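Local coordinates for protein alpha-L-rhamnosidase (Streptomyces avermitilis, PDB 3W5M) that hydrolyses terminal non-reducing alpha-L-rhamnose residues from flavonoid glycosides and gum arabic, and binds L-rhamnose through a calcium-dependent carbohydrate-binding module, at residues I237-L242 with E248-S253; P133-S138 with R204-I209; V181-V184 with A189-A192. All coordinates share one frame; numbering follows the deposited sequence.

Contact 1: I237-L242 with E248-S253; sequences ICVLVL and EKKIFS
V239 and F252, and V241 and K250, face each other as non-hydrogen-bonded pairs of an antiparallel hairpin; in turn with them along the strands come the hydrogen-bonded pairs L240 with I251 and L242 with K249. The two strands run at 157° to each other. The bonds of L240 with I251 and of L242 with K249 are close to straight; L242 N reaches K249 O at 2.8 Å. At the far end the ladder changes character. C238 N donates to the hydroxyl S253 OG (2.9 Å) instead of to a carbonyl. The return bond, S253 N to C238 O, is longer at 3.3 Å and comes from above the carbonyl plane. S253 has its OG between the backbone N and the carbonyl carbon (chi1 47°), which turns the hydroxyl to C238 N. S253 OG is also hydrogen-bonded to S139 O. V239 CG2 meets the edge of the F252 ring, 3.7 Å from CD1. K250 runs out extended past V239 and V241. L240, L242 and I251 share the other face, with L242 CD2 4.1 Å from I251 CG1. Strand 247-252 is an outermost strand of a four-stranded sheet in CBM67. Strand 235-244 pairs on its other side with strand 171-179. L242 and I251 pack on strand 156-165 of the second sheet.

Contact 2: P133-S138 with R204-I209; sequences PSLEGS and RRPAVI
P133 and L135 meet V208 and P206 at the start of CBM67, a beta-sandwich. The loop that leads into strand 139-142 lies here over one face of a sheet, beside its outermost strand 207-210. The contact is small, burying 137 Å² in all, and it is wholly apolar between the two segments. The L135 side chain crosses the P206 ring obliquely. Its CD1 branch does the touching and lies 3.8 Å from P206 CG. L135 has CG anti to the carbonyl carbon (chi1 -64°), and the extended second torsion carries CD1 out to the proline. The P133 ring meets V208 at about a right angle and more loosely. L135 and P206 also pack on A175 and S177 of strand 171-179, so that strand helps to bridge the pair.

Polar bonds shape the loop from within. L135 to S138 form a type II beta turn, closed by S138 N to L135 O at 3.0 Å. G137 takes the positive phi (91°) of the third position of such a turn, as glycine commonly does. A weak bond from E136 N to S134 OG ties the turn to the residue before it. S138, at the end of the turn, leads into strand 139-142. Across the looser pair, P133 CG lies 4.2 Å from V208 CG1, the branch anti to the backbone N.

Contact 3: V181-V184 with A189-A192; sequences VYAV and AEVA
V184 O takes two N-H groups from consecutive residues of the other strand. V191 N donates to it at 2.8 Å, from a position tilted 16° from the carbonyl plane. A192 N adds a weak second bond at 3.5 Å. V191 and A192 thus both face V184, which makes a classic beta bulge. V191 leaves the extended backbone geometry. In return V184 N donates to A192 O at 2.9 Å, nearly in line with the carbonyl bond. The axes of the short segments run at 136°, well away from antiparallel. They belong to the hairpin of strands 181-186 and 189-193, at one edge of a five-stranded sheet of the CBM67 beta-sandwich.

V184 carries much of the side-chain contact. Its CG1 sits between the backbone N and the carbonyl carbon (chi1 52°), which puts this branch beside the bulge. There it lies 3.9 Å from A192 CB and 4.1 Å from V191 CG2. The Y182 ring reaches A192 obliquely, with CE1 4.2 Å from A192 CB. E190 lies with its CG alongside the accepting carbonyl, 3.5 Å from V184 O. Its chain is extended, and its carboxylate passes near A183. The carboxylate's charged partner is R193, which forms a salt bridge with E190 OE1. On the inner side V184 packs against L174 and I176 of strand 171-179, and A192 meets I209 of strand 207-210.

How the contacts relate
All three contacts lie in CBM67, the L-rhamnose-binding module. Contacts 1 and 2 meet at S138, whose OG is probably hydrogen-bonded to C238 O (2.7 Å) and S253 OG (2.9 Å). Contact 3 is nested in the chain between the two segments of contact 2. It touches contact 2 across the sandwich, where I209 CD1 lies 3.7 Å from A192 CB. Contacts 1 and 3 do not touch; their nearest atoms are about 7 Å apart. The rhamnose-binding W203 is about 7 Å, side chain to side chain, from both I237 and P206, and about 8 Å from Y182. The Y182 side chain is about 12 Å from the calcium ion.

Contact 1: I237-L242 with E248-S253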
loop_
_atom_site.group_PDB
_atom_site.type_symbol
_atom_site.label_atom_id
_atom_site.label_comp_id
_atom_site.label_asym_id
_atom_site.label_seq_id
_atom_site.Cartn_x
_atom_site.Cartn_y
_atom_site.Cartn_z
ATOM N N ILE A 237 7.117 31.626 20.806
ATOM C CA ILE A 237 6.309 31.244 21.939
ATOM C C ILE A 237 6.890 29.947 22.524
ATOM O O ILE A 237 7.391 29.087 21.765
ATOM C CB ILE A 237 4.855 31.017 21.450
ATOM C CG1 ILE A 237 3.894 30.751 22.633
ATOM C CG2 ILE A 237 4.816 29.889 20.390
ATOM C CD1 ILE A 237 2.408 30.886 22.252
ATOM N N CYS A 238 6.837 29.786 23.849
ATOM C CA CYS A 238 7.280 28.518 24.425
ATOM C C CYS A 238 6.550 28.202 25.721
ATOM O O CYS A 238 5.928 29.096 26.333
ATOM C CB CYS A 238 8.812 28.491 24.638
ATOM S SG CYS A 238 9.382 29.475 26.048
ATOM N N VAL A 239 6.589 26.921 26.109
ATOM C CA VAL A 239 6.267 26.525 27.482
ATOM C C VAL A 239 7.343 25.545 27.940
ATOM O O VAL A 239 7.696 24.612 27.218
ATOM C CB VAL A 239 4.882 25.843 27.650
ATOM C CG1 VAL A 239 4.619 25.529 29.128
ATOM C CG2 VAL A 239 3.761 26.720 27.115
ATOM N N LEU A 240 7.849 25.787 29.132
ATOM C CA LEU A 240 8.752 24.841 29.781
ATOM C C LEU A 240 7.942 24.194 30.892
ATOM O O LEU A 240 7.489 24.875 31.813
ATOM C CB LEU A 240 9.996 25.552 30.315
ATOM C CG LEU A 240 10.942 24.760 31.252
ATOM C CD1 LEU A 240 11.637 23.666 30.458
ATOM C CD2 LEU A 240 11.951 25.726 31.850
ATOM N N VAL A 241 7.693 22.890 30.760
ATOM C CA VAL A 241 6.923 22.141 31.783
ATOM C C VAL A 241 7.886 21.376 32.687
ATOM O O VAL A 241 8.649 20.561 32.213
ATOM C CB VAL A 241 5.956 21.125 31.149
ATOM C CG1 VAL A 241 5.274 20.289 32.236
ATOM C CG2 VAL A 241 4.890 21.847 30.320
ATOM N N LEU A 242 7.838 21.635 33.977
ATOM C CA LEU A 242 8.651 20.878 34.911
ATOM C C LEU A 242 7.722 19.986 35.715
ATOM O O LEU A 242 6.790 20.478 36.369
ATOM C CB LEU A 242 9.407 21.818 35.847
ATOM C CG LEU A 242 10.408 22.862 35.330
ATOM C CD1 LEU A 242 11.284 22.268 34.229
ATOM C CD2 LEU A 242 9.747 24.174 34.882
ATOM N N GLU A 248 2.699 19.782 38.110
ATOM C CA GLU A 248 3.461 20.501 37.095
ATOM C C GLU A 248 3.712 21.942 37.499
ATOM O O GLU A 248 2.911 22.550 38.211
ATOM C CB GLU A 248 2.714 20.506 35.765
ATOM C CG GLU A 248 2.568 19.146 35.107
ATOM C CD GLU A 248 2.033 19.239 33.688
ATOM O OE1 GLU A 248 1.365 20.249 33.358
ATOM O OE2 GLU A 248 2.281 18.299 32.897
ATOM N N LYS A 249 4.834 22.483 37.043
ATOM C CA LYS A 249 5.061 23.927 37.045
ATOM C C LYS A 249 5.356 24.341 35.595
ATOM O O LYS A 249 6.168 23.699 34.917
ATOM C CB LYS A 249 6.219 24.285 37.973
ATOM C CG LYS A 249 6.836 25.662 37.759
ATOM C CD LYS A 249 6.123 26.773 38.534
ATOM C CE LYS A 249 6.915 28.075 38.500
ATOM N NZ LYS A 249 8.344 27.854 38.872
ATOM N N LYS A 250 4.688 25.394 35.120
ATOM C CA LYS A 250 4.921 25.872 33.752
ATOM C C LYS A 250 5.569 27.252 33.738
ATOM O O LYS A 250 5.177 28.119 34.509
ATOM C CB LYS A 250 3.610 25.900 32.973
ATOM C CG LYS A 250 3.053 24.512 32.673
ATOM C CD LYS A 250 1.760 24.619 31.896
ATOM C CE LYS A 250 1.022 23.297 31.891
ATOM N NZ LYS A 250 0.093 23.279 30.734
ATOM N N ILE A 251 6.564 27.446 32.872
ATOM C CA ILE A 251 7.178 28.747 32.637
ATOM C C ILE A 251 6.817 29.130 31.198
ATOM O O ILE A 251 7.016 28.329 30.283
ATOM C CB ILE A 251 8.733 28.678 32.744
ATOM C CG1 ILE A 251 9.215 28.134 34.113
ATOM C CG2 ILE A 251 9.396 30.017 32.420
ATOM C CD1 ILE A 251 8.629 28.792 35.334
ATOM N N PHE A 252 6.306 30.345 31.003
ATOM C CA PHE A 252 5.879 30.767 29.662
ATOM C C PHE A 252 6.791 31.795 29.045
ATOM O O PHE A 252 7.535 32.463 29.757
ATOM C CB PHE A 252 4.489 31.403 29.774
ATOM C CG PHE A 252 3.451 30.486 30.348
ATOM C CD1 PHE A 252 3.020 29.371 29.629
ATOM C CD2 PHE A 252 2.902 30.728 31.605
ATOM C CE1 PHE A 252 2.037 28.530 30.141
ATOM C CE2 PHE A 252 1.927 29.879 32.127
ATOM C CZ PHE A 252 1.510 28.779 31.392
ATOM N N SER A 253 6.703 31.951 27.717
ATOM C CA SER A 253 7.194 33.153 27.055
ATOM C C SER A 253 6.180 34.277 27.364
ATOM O O SER A 253 4.952 34.106 27.206
ATOM C CB SER A 253 7.329 32.929 25.545
ATOM O OG SER A 253 6.147 32.304 25.026
#

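Contact 2: P133-S138 with R204-I209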
loop_
_atom_site.group_PDB
_atom_site.type_symbol
_atom_site.label_atom_id
_atom_site.label_comp_id
_atom_site.label_asym_id
_atom_site.label_seq_id
_atom_site.Cartn_x
_atom_site.Cartn_y
_atom_site.Cartn_z
ATOM N N PRO A 133 2.646 18.275 25.196
ATOM C CA PRO A 133 2.672 19.487 26.015
ATOM C C PRO A 133 2.279 20.652 25.107
ATOM O O PRO A 133 2.829 20.766 24.028
ATOM C CB PRO A 133 4.150 19.590 26.392
ATOM C CG PRO A 133 4.587 18.158 26.506
ATOM C CD PRO A 133 3.809 17.398 25.467
ATOM N N SER A 134 1.297 21.460 25.509
ATOM C CA SER A 134 0.729 22.470 24.616
ATOM C C SER A 134 1.183 23.908 24.925
ATOM O O SER A 134 1.753 24.193 25.974
ATOM C CB SER A 134 -0.793 22.425 24.676
ATOM O OG SER A 134 -1.269 23.222 25.736
ATOM N N LEU A 135 0.882 24.808 24.009
ATOM C CA LEU A 135 1.305 26.199 24.123
ATOM C C LEU A 135 0.259 27.079 24.802
ATOM O O LEU A 135 0.462 28.288 24.968
ATOM C CB LEU A 135 1.632 26.732 22.729
ATOM C CG LEU A 135 2.816 26.027 22.062
ATOM C CD1 LEU A 135 2.887 26.527 20.631
ATOM C CD2 LEU A 135 4.116 26.331 22.827
ATOM N N GLU A 136 -0.855 26.469 25.208
ATOM C CA GLU A 136 -1.967 27.166 25.856
ATOM C C GLU A 136 -1.515 27.799 27.166
ATOM O O GLU A 136 -0.779 27.197 27.947
ATOM C CB GLU A 136 -3.129 26.198 26.109
ATOM C CG GLU A 136 -3.569 25.491 24.840
ATOM C CD GLU A 136 -4.934 24.823 24.932
ATOM O OE1 GLU A 136 -5.801 25.279 25.716
ATOM O OE2 GLU A 136 -5.139 23.840 24.189
ATOM N N GLY A 137 -1.934 29.031 27.391
ATOM C CA GLY A 137 -1.458 29.775 28.551
ATOM C C GLY A 137 -0.210 30.595 28.259
ATOM O O GLY A 137 0.156 31.433 29.067
ATOM N N SER A 138 0.436 30.374 27.109
ATOM C CA SER A 138 1.632 31.114 26.763
ATOM C C SER A 138 1.311 32.285 25.831
ATOM O O SER A 138 0.159 32.461 25.389
ATOM C CB SER A 138 2.674 30.200 26.116
ATOM O OG SER A 138 3.921 30.855 26.163
ATOM N N ARG A 204 4.041 26.999 12.238
ATOM C CA ARG A 204 2.897 26.080 12.287
ATOM C C ARG A 204 3.169 24.787 13.013
ATOM O O ARG A 204 2.220 24.096 13.419
ATOM C CB ARG A 204 2.454 25.719 10.877
ATOM C CG ARG A 204 1.930 26.889 10.069
ATOM C CD ARG A 204 1.383 26.380 8.744
ATOM N NE ARG A 204 1.092 27.483 7.842
ATOM C CZ ARG A 204 -0.021 28.206 7.868
ATOM N NH1 ARG A 204 -0.980 27.948 8.756
ATOM N NH2 ARG A 204 -0.167 29.192 6.994
ATOM N N ARG A 205 4.448 24.440 13.158
ATOM C CA ARG A 205 4.832 23.106 13.644
ATOM C C ARG A 205 5.786 23.211 14.816
ATOM O O ARG A 205 6.999 23.043 14.651
ATOM C CB ARG A 205 5.418 22.220 12.522
ATOM C CG ARG A 205 4.399 21.890 11.424
ATOM C CD ARG A 205 5.004 21.240 10.191
ATOM N NE ARG A 205 6.053 22.051 9.583
ATOM C CZ ARG A 205 5.851 23.021 8.695
ATOM N NH1 ARG A 205 4.622 23.327 8.288
ATOM N NH2 ARG A 205 6.893 23.698 8.219
ATOM N N PRO A 206 5.244 23.538 16.002
ATOM C CA PRO A 206 6.064 23.595 17.221
ATOM C C PRO A 206 6.822 22.299 17.479
ATOM O O PRO A 206 6.294 21.220 17.234
ATOM C CB PRO A 206 5.033 23.811 18.342
ATOM C CG PRO A 206 3.845 24.372 17.675
ATOM C CD PRO A 206 3.836 23.875 16.257
ATOM N N ALA A 207 8.046 22.419 17.971
ATOM C CA ALA A 207 8.848 21.276 18.408
ATOM C C ALA A 207 8.667 21.070 19.906
ATOM O O ALA A 207 8.505 22.042 20.681
ATOM C CB ALA A 207 10.309 21.505 18.090
ATOM N N VAL A 208 8.704 19.802 20.316
ATOM C CA VAL A 208 8.719 19.443 21.727
ATOM C C VAL A 208 10.038 18.713 22.023
ATOM O O VAL A 208 10.357 17.734 21.366
ATOM C CB VAL A 208 7.515 18.548 22.106
ATOM C CG1 VAL A 208 7.557 18.183 23.593
ATOM C CG2 VAL A 208 6.219 19.276 21.815
ATOM N N ILE A 209 10.788 19.203 23.007
ATOM C CA ILE A 209 12.150 18.709 23.292
ATOM C C ILE A 209 12.220 18.299 24.758
ATOM O O ILE A 209 11.806 19.059 25.624
ATOM C CB ILE A 209 13.234 19.797 23.068
ATOM C CG1 ILE A 209 13.125 20.443 21.679
ATOM C CG2 ILE A 209 14.646 19.213 23.264
ATOM C CD1 ILE A 209 12.456 21.805 21.698
#

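Contact 3: V181-V184 with A189-A192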
loop_
_atom_site.group_PDB
_atom_site.type_symbol
_atom_site.label_atom_id
_atom_site.label_comp_id
_atom_site.label_asym_id
_atom_site.label_seq_id
_atom_site.Cartn_x
_atom_site.Cartn_y
_atom_site.Cartn_z
ATOM N N VAL A 181 12.235 31.691 12.858
ATOM C CA VAL A 181 13.172 30.674 13.376
ATOM C C VAL A 181 13.680 31.027 14.768
ATOM O O VAL A 181 13.576 32.190 15.202
ATOM C CB VAL A 181 14.410 30.468 12.457
ATOM C CG1 VAL A 181 14.013 29.873 11.109
ATOM C CG2 VAL A 181 15.209 31.760 12.284
ATOM N N TYR A 182 14.263 30.039 15.449
ATOM C CA TYR A 182 14.751 30.237 16.813
ATOM C C TYR A 182 16.009 29.403 17.079
ATOM O O TYR A 182 16.286 28.438 16.360
ATOM C CB TYR A 182 13.663 29.907 17.837
ATOM C CG TYR A 182 13.219 28.465 17.783
ATOM C CD1 TYR A 182 13.949 27.470 18.425
ATOM C CD2 TYR A 182 12.088 28.088 17.061
ATOM C CE1 TYR A 182 13.566 26.139 18.357
ATOM C CE2 TYR A 182 11.689 26.759 16.996
ATOM C CZ TYR A 182 12.435 25.788 17.654
ATOM O OH TYR A 182 12.051 24.470 17.576
ATOM N N ALA A 183 16.773 29.796 18.100
ATOM C CA ALA A 183 17.817 28.939 18.681
ATOM C C ALA A 183 17.728 29.140 20.194
ATOM O O ALA A 183 17.849 30.261 20.684
ATOM C CB ALA A 183 19.193 29.327 18.160
ATOM N N VAL A 184 17.446 28.069 20.921
ATOM C CA VAL A 184 17.230 28.170 22.355
ATOM C C VAL A 184 18.302 27.382 23.127
ATOM O O VAL A 184 18.742 26.304 22.676
ATOM C CB VAL A 184 15.782 27.757 22.741
ATOM C CG1 VAL A 184 15.420 26.391 22.150
ATOM C CG2 VAL A 184 15.597 27.788 24.244
ATOM N N ALA A 189 23.908 26.111 27.148
ATOM C CA ALA A 189 23.976 25.001 26.197
ATOM C C ALA A 189 22.752 24.984 25.283
ATOM O O ALA A 189 21.630 24.907 25.771
ATOM C CB ALA A 189 24.105 23.678 26.951
ATOM N N GLU A 190 22.966 25.049 23.964
ATOM C CA GLU A 190 21.851 25.009 22.999
ATOM C C GLU A 190 21.090 23.679 23.085
ATOM O O GLU A 190 21.701 22.611 23.142
ATOM C CB GLU A 190 22.359 25.243 21.569
ATOM C CG GLU A 190 21.273 25.340 20.520
ATOM C CD GLU A 190 21.833 25.660 19.142
ATOM O OE1 GLU A 190 22.128 26.845 18.862
ATOM O OE2 GLU A 190 21.979 24.721 18.333
ATOM N N VAL A 191 19.763 23.736 23.101
ATOM C CA VAL A 191 18.968 22.514 23.193
ATOM C C VAL A 191 18.094 22.271 21.959
ATOM O O VAL A 191 17.602 21.155 21.768
ATOM C CB VAL A 191 18.126 22.436 24.485
ATOM C CG1 VAL A 191 19.027 22.526 25.712
ATOM C CG2 VAL A 191 17.027 23.515 24.520
ATOM N N ALA A 192 17.905 23.299 21.129
ATOM C CA ALA A 192 17.113 23.186 19.900
ATOM C C ALA A 192 17.288 24.434 19.050
ATOM O O ALA A 192 17.537 25.519 19.578
ATOM C CB ALA A 192 15.636 23.004 20.238
#